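Local coordinates for A rubisco-like protein (Burkholderia fungorum, PDB 3NWR) that probably acts as a lyase-class enzyme related to the RuBisCO large chain, though its exact reaction is not inferred here, at residues A[15-25]-A[123-134]. Numbering follows the deposited sequence.
Sequences LEADYLIETPL and EVTGVRLLSLRL
E16 through E22 pair with R133 through G126 as antiparallel strands, their axes 4.4 Å apart at 177°, and two classic beta bulges interrupt the ladder: L130 and S131 both face D18, T125 and G126 both face E22. At the first bulge D18 O accepts from L130 N (2.8 Å) and weakly from S131 N. On the face carrying E16, D18 and R133, these three form a salt-bridge network; the arginine is bent at chi3 (-65°), which turns its guanidinium back across the neighbouring strand. NE and NH2 grip E16 side-on, both reaching OE1, with NH2 at 3.0 Å on the anti lone pair. End-on, NH2 meets D18 OD1 at 2.9 Å and NH1 meets OD2, the latter from above the carboxylate plane. All these acceptors lie near the guanidinium plane, which should fix its rotation; R93 and T95 also hold D18. At the second bulge, T125 OG1 donates to E22 OE2 (2.7 Å), while S74 holds OE1. Beyond it, T23 OG1 donates to E123 O (2.6 Å) and accepts from L25 N, forming an ST turn. On the opposite face L129 CD1 lies over the Y19 ring, 4.0 Å from its centroid in a CH-pi contact, and L132 CD2 packs on A17 CB. In the four-stranded N-terminal sheet, strand 89-99 flanks 14-23. Helix 107-114 covers L15, L129 and L132; helix 301-309, from the barrel-type catalytic part, touches L129, S131 and L132.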
loop_
_atom_site.group_PDB
_atom_site.type_symbol
_atom_site.label_atom_id
_atom_site.label_comp_id
_atom_site.label_asym_id
_atom_site.label_seq_id
_atom_site.Cartn_x
_atom_site.Cartn_y
_atom_site.Cartn_z
ATOM N N LEU A 15 18.854 -7.083 10.279
ATOM C CA LEU A 15 17.517 -7.182 10.838
ATOM C C LEU A 15 16.973 -8.562 10.481
ATOM O O LEU A 15 17.509 -9.249 9.607
ATOM C CB LEU A 15 16.599 -6.063 10.321
ATOM C CG LEU A 15 16.342 -6.031 8.813
ATOM C CD1 LEU A 15 15.262 -7.038 8.394
ATOM C CD2 LEU A 15 15.953 -4.616 8.396
ATOM N N GLU A 16 15.916 -8.974 11.163
ATOM C CA GLU A 16 15.294 -10.252 10.873
ATOM C C GLU A 16 13.824 -10.099 10.502
ATOM O O GLU A 16 13.124 -9.219 11.005
ATOM C CB GLU A 16 15.455 -11.210 12.047
ATOM C CG GLU A 16 16.910 -11.574 12.277
ATOM C CD GLU A 16 17.114 -12.482 13.464
ATOM O OE1 GLU A 16 16.113 -12.914 14.084
ATOM O OE2 GLU A 16 18.290 -12.764 13.773
ATOM N N ALA A 17 13.372 -10.974 9.612
ATOM C CA ALA A 17 11.988 -10.972 9.169
ATOM C C ALA A 17 11.469 -12.402 9.181
ATOM O O ALA A 17 12.118 -13.298 8.642
ATOM C CB ALA A 17 11.893 -10.379 7.769
ATOM N N ASP A 18 10.307 -12.611 9.793
ATOM C CA ASP A 18 9.688 -13.936 9.853
ATOM C C ASP A 18 8.554 -14.010 8.841
ATOM O O ASP A 18 7.781 -13.054 8.708
ATOM C CB ASP A 18 9.103 -14.208 11.245
ATOM C CG ASP A 18 10.165 -14.376 12.319
ATOM O OD1 ASP A 18 11.363 -14.450 11.992
ATOM O OD2 ASP A 18 9.780 -14.443 13.503
ATOM N N TYR A 19 8.442 -15.141 8.145
ATOM C CA TYR A 19 7.379 -15.367 7.167
ATOM C C TYR A 19 6.687 -16.692 7.386
ATOM O O TYR A 19 7.257 -17.618 7.964
ATOM C CB TYR A 19 7.937 -15.387 5.740
ATOM C CG TYR A 19 8.689 -14.149 5.355
ATOM C CD1 TYR A 19 8.076 -13.143 4.621
ATOM C CD2 TYR A 19 10.017 -13.988 5.717
ATOM C CE1 TYR A 19 8.776 -12.001 4.263
ATOM C CE2 TYR A 19 10.721 -12.852 5.365
ATOM C CZ TYR A 19 10.091 -11.862 4.651
ATOM O OH TYR A 19 10.788 -10.728 4.309
ATOM N N LEU A 20 5.446 -16.769 6.915
ATOM C CA LEU A 20 4.779 -18.043 6.695
ATOM C C LEU A 20 4.737 -18.242 5.193
ATOM O O LEU A 20 4.193 -17.404 4.470
ATOM C CB LEU A 20 3.353 -18.006 7.260
ATOM C CG LEU A 20 2.413 -19.117 6.782
ATOM C CD1 LEU A 20 2.833 -20.457 7.359
ATOM C CD2 LEU A 20 0.970 -18.795 7.164
ATOM N N ILE A 21 5.321 -19.333 4.698
ATOM C CA ILE A 21 5.279 -19.592 3.270
ATOM C C ILE A 21 4.562 -20.898 2.972
ATOM O O ILE A 21 4.433 -21.763 3.840
ATOM C CB ILE A 21 6.679 -19.608 2.626
ATOM C CG1 ILE A 21 7.510 -20.783 3.156
ATOM C CG2 ILE A 21 7.376 -18.279 2.866
ATOM C CD1 ILE A 21 8.777 -21.037 2.338
ATOM N N GLU A 22 4.052 -21.001 1.753
ATOM C CA GLU A 22 3.366 -22.201 1.297
ATOM C C GLU A 22 3.853 -22.504 -0.108
ATOM O O GLU A 22 3.923 -21.615 -0.957
ATOM C CB GLU A 22 1.857 -21.975 1.296
ATOM C CG GLU A 22 1.029 -23.186 0.882
ATOM C CD GLU A 22 -0.433 -22.821 0.699
ATOM O OE1 GLU A 22 -1.074 -22.432 1.705
ATOM O OE2 GLU A 22 -0.917 -22.900 -0.448
ATOM N N THR A 23 4.200 -23.766 -0.359
ATOM C CA THR A 23 4.780 -24.148 -1.640
ATOM C C THR A 23 4.694 -25.662 -1.797
ATOM O O THR A 23 4.807 -26.391 -0.813
ATOM C CB THR A 23 6.266 -23.711 -1.738
ATOM O OG1 THR A 23 6.823 -24.143 -2.985
ATOM C CG2 THR A 23 7.089 -24.291 -0.573
ATOM N N PRO A 24 4.471 -26.138 -3.031
ATOM C CA PRO A 24 4.509 -27.588 -3.235
ATOM C C PRO A 24 5.954 -28.051 -3.386
ATOM O O PRO A 24 6.217 -29.258 -3.421
ATOM C CB PRO A 24 3.761 -27.765 -4.550
ATOM C CG PRO A 24 4.066 -26.520 -5.316
ATOM C CD PRO A 24 4.166 -25.412 -4.278
ATOM N N LEU A 25 6.878 -27.097 -3.482
ATOM C CA LEU A 25 8.296 -27.398 -3.614
ATOM C C LEU A 25 8.935 -27.534 -2.232
ATOM O O LEU A 25 8.242 -27.522 -1.212
ATOM C CB LEU A 25 9.001 -26.312 -4.444
ATOM C CG LEU A 25 8.305 -25.922 -5.754
ATOM C CD1 LEU A 25 9.076 -24.825 -6.476
ATOM C CD2 LEU A 25 8.105 -27.134 -6.665
ATOM N N GLU A 123 7.428 -19.738 -7.104
ATOM C CA GLU A 123 7.596 -20.898 -6.230
ATOM C C GLU A 123 6.494 -21.058 -5.188
ATOM O O GLU A 123 6.307 -22.147 -4.644
ATOM C CB GLU A 123 8.947 -20.842 -5.508
ATOM C CG GLU A 123 10.146 -21.096 -6.388
ATOM C CD GLU A 123 10.661 -19.841 -7.061
ATOM O OE1 GLU A 123 10.016 -18.775 -6.939
ATOM O OE2 GLU A 123 11.718 -19.922 -7.726
ATOM N N VAL A 124 5.767 -19.981 -4.892
ATOM C CA VAL A 124 4.877 -19.995 -3.731
ATOM C C VAL A 124 3.380 -19.921 -4.034
ATOM O O VAL A 124 2.953 -19.279 -4.998
ATOM C CB VAL A 124 5.230 -18.869 -2.731
ATOM C CG1 VAL A 124 6.700 -18.967 -2.321
ATOM C CG2 VAL A 124 4.916 -17.498 -3.328
ATOM N N THR A 125 2.602 -20.584 -3.189
ATOM C CA THR A 125 1.150 -20.475 -3.221
ATOM C C THR A 125 0.647 -19.780 -1.956
ATOM O O THR A 125 -0.551 -19.757 -1.673
ATOM C CB THR A 125 0.481 -21.859 -3.391
ATOM O OG1 THR A 125 0.953 -22.762 -2.376
ATOM C CG2 THR A 125 0.809 -22.418 -4.767
ATOM N N GLY A 126 1.583 -19.211 -1.203
ATOM C CA GLY A 126 1.286 -18.442 -0.008
ATOM C C GLY A 126 2.567 -17.793 0.501
ATOM O O GLY A 126 3.623 -18.427 0.520
ATOM N N VAL A 127 2.485 -16.521 0.888
ATOM C CA VAL A 127 3.600 -15.828 1.526
ATOM C C VAL A 127 3.041 -14.677 2.344
ATOM O O VAL A 127 2.331 -13.803 1.811
ATOM C CB VAL A 127 4.634 -15.246 0.529
ATOM C CG1 VAL A 127 5.647 -14.394 1.262
ATOM C CG2 VAL A 127 5.354 -16.343 -0.221
ATOM N N ARG A 128 3.356 -14.687 3.632
ATOM C CA ARG A 128 2.946 -13.618 4.528
ATOM C C ARG A 128 4.095 -13.214 5.427
ATOM O O ARG A 128 4.736 -14.058 6.054
ATOM C CB ARG A 128 1.760 -14.053 5.379
ATOM C CG ARG A 128 1.183 -12.949 6.282
ATOM C CD ARG A 128 -0.000 -13.517 7.009
ATOM N NE ARG A 128 -0.607 -12.632 7.993
ATOM C CZ ARG A 128 -1.792 -12.053 7.845
ATOM N NH1 ARG A 128 -2.489 -12.216 6.725
ATOM N NH2 ARG A 128 -2.274 -11.312 8.828
ATOM N N LEU A 129 4.356 -11.912 5.486
ATOM C CA LEU A 129 5.345 -11.376 6.405
ATOM C C LEU A 129 4.702 -11.265 7.775
ATOM O O LEU A 129 3.723 -10.547 7.943
ATOM C CB LEU A 129 5.797 -9.998 5.929
ATOM C CG LEU A 129 6.694 -9.225 6.891
ATOM C CD1 LEU A 129 7.999 -9.961 7.164
ATOM C CD2 LEU A 129 6.967 -7.806 6.347
ATOM N N LEU A 130 5.235 -11.998 8.746
ATOM C CA LEU A 130 4.646 -12.062 10.087
ATOM C C LEU A 130 5.187 -11.010 11.048
ATOM O O LEU A 130 4.431 -10.395 11.805
ATOM C CB LEU A 130 4.894 -13.443 10.704
ATOM C CG LEU A 130 4.484 -14.639 9.853
ATOM C CD1 LEU A 130 4.909 -15.941 10.546
ATOM C CD2 LEU A 130 2.988 -14.620 9.597
ATOM N N SER A 131 6.498 -10.819 11.048
ATOM C CA SER A 131 7.106 -9.971 12.057
ATOM C C SER A 131 8.492 -9.506 11.639
ATOM O O SER A 131 9.113 -10.087 10.743
ATOM C CB SER A 131 7.172 -10.709 13.400
ATOM O OG SER A 131 7.927 -11.893 13.262
ATOM N N LEU A 132 8.959 -8.441 12.289
ATOM C CA LEU A 132 10.277 -7.866 12.032
ATOM C C LEU A 132 10.986 -7.635 13.352
ATOM O O LEU A 132 10.349 -7.326 14.363
ATOM C CB LEU A 132 10.152 -6.520 11.319
ATOM C CG LEU A 132 9.595 -6.575 9.897
ATOM C CD1 LEU A 132 9.222 -5.171 9.422
ATOM C CD2 LEU A 132 10.607 -7.206 8.966
ATOM N N ARG A 133 12.307 -7.771 13.338
ATOM C CA ARG A 133 13.113 -7.409 14.495
ATOM C C ARG A 133 14.273 -6.534 14.047
ATOM O O ARG A 133 15.114 -6.956 13.256
ATOM C CB ARG A 133 13.635 -8.658 15.202
ATOM C CG ARG A 133 12.562 -9.416 15.957
ATOM C CD ARG A 133 13.114 -10.691 16.578
ATOM N NE ARG A 133 13.537 -11.638 15.554
ATOM C CZ ARG A 133 12.696 -12.398 14.856
ATOM N NH1 ARG A 133 11.389 -12.317 15.074
ATOM N NH2 ARG A 133 13.158 -13.233 13.935
ATOM N N LEU A 134 14.300 -5.308 14.554
ATOM C CA LEU A 134 15.329 -4.342 14.198
ATOM C C LEU A 134 16.183 -3.998 15.414
ATOM O O LEU A 134 15.665 -3.887 16.523
ATOM C CB LEU A 134 14.673 -3.056 13.669
ATOM C CG LEU A 134 14.253 -3.012 12.187
ATOM C CD1 LEU A 134 13.288 -4.123 11.828
ATOM C CD2 LEU A 134 13.635 -1.661 11.842
#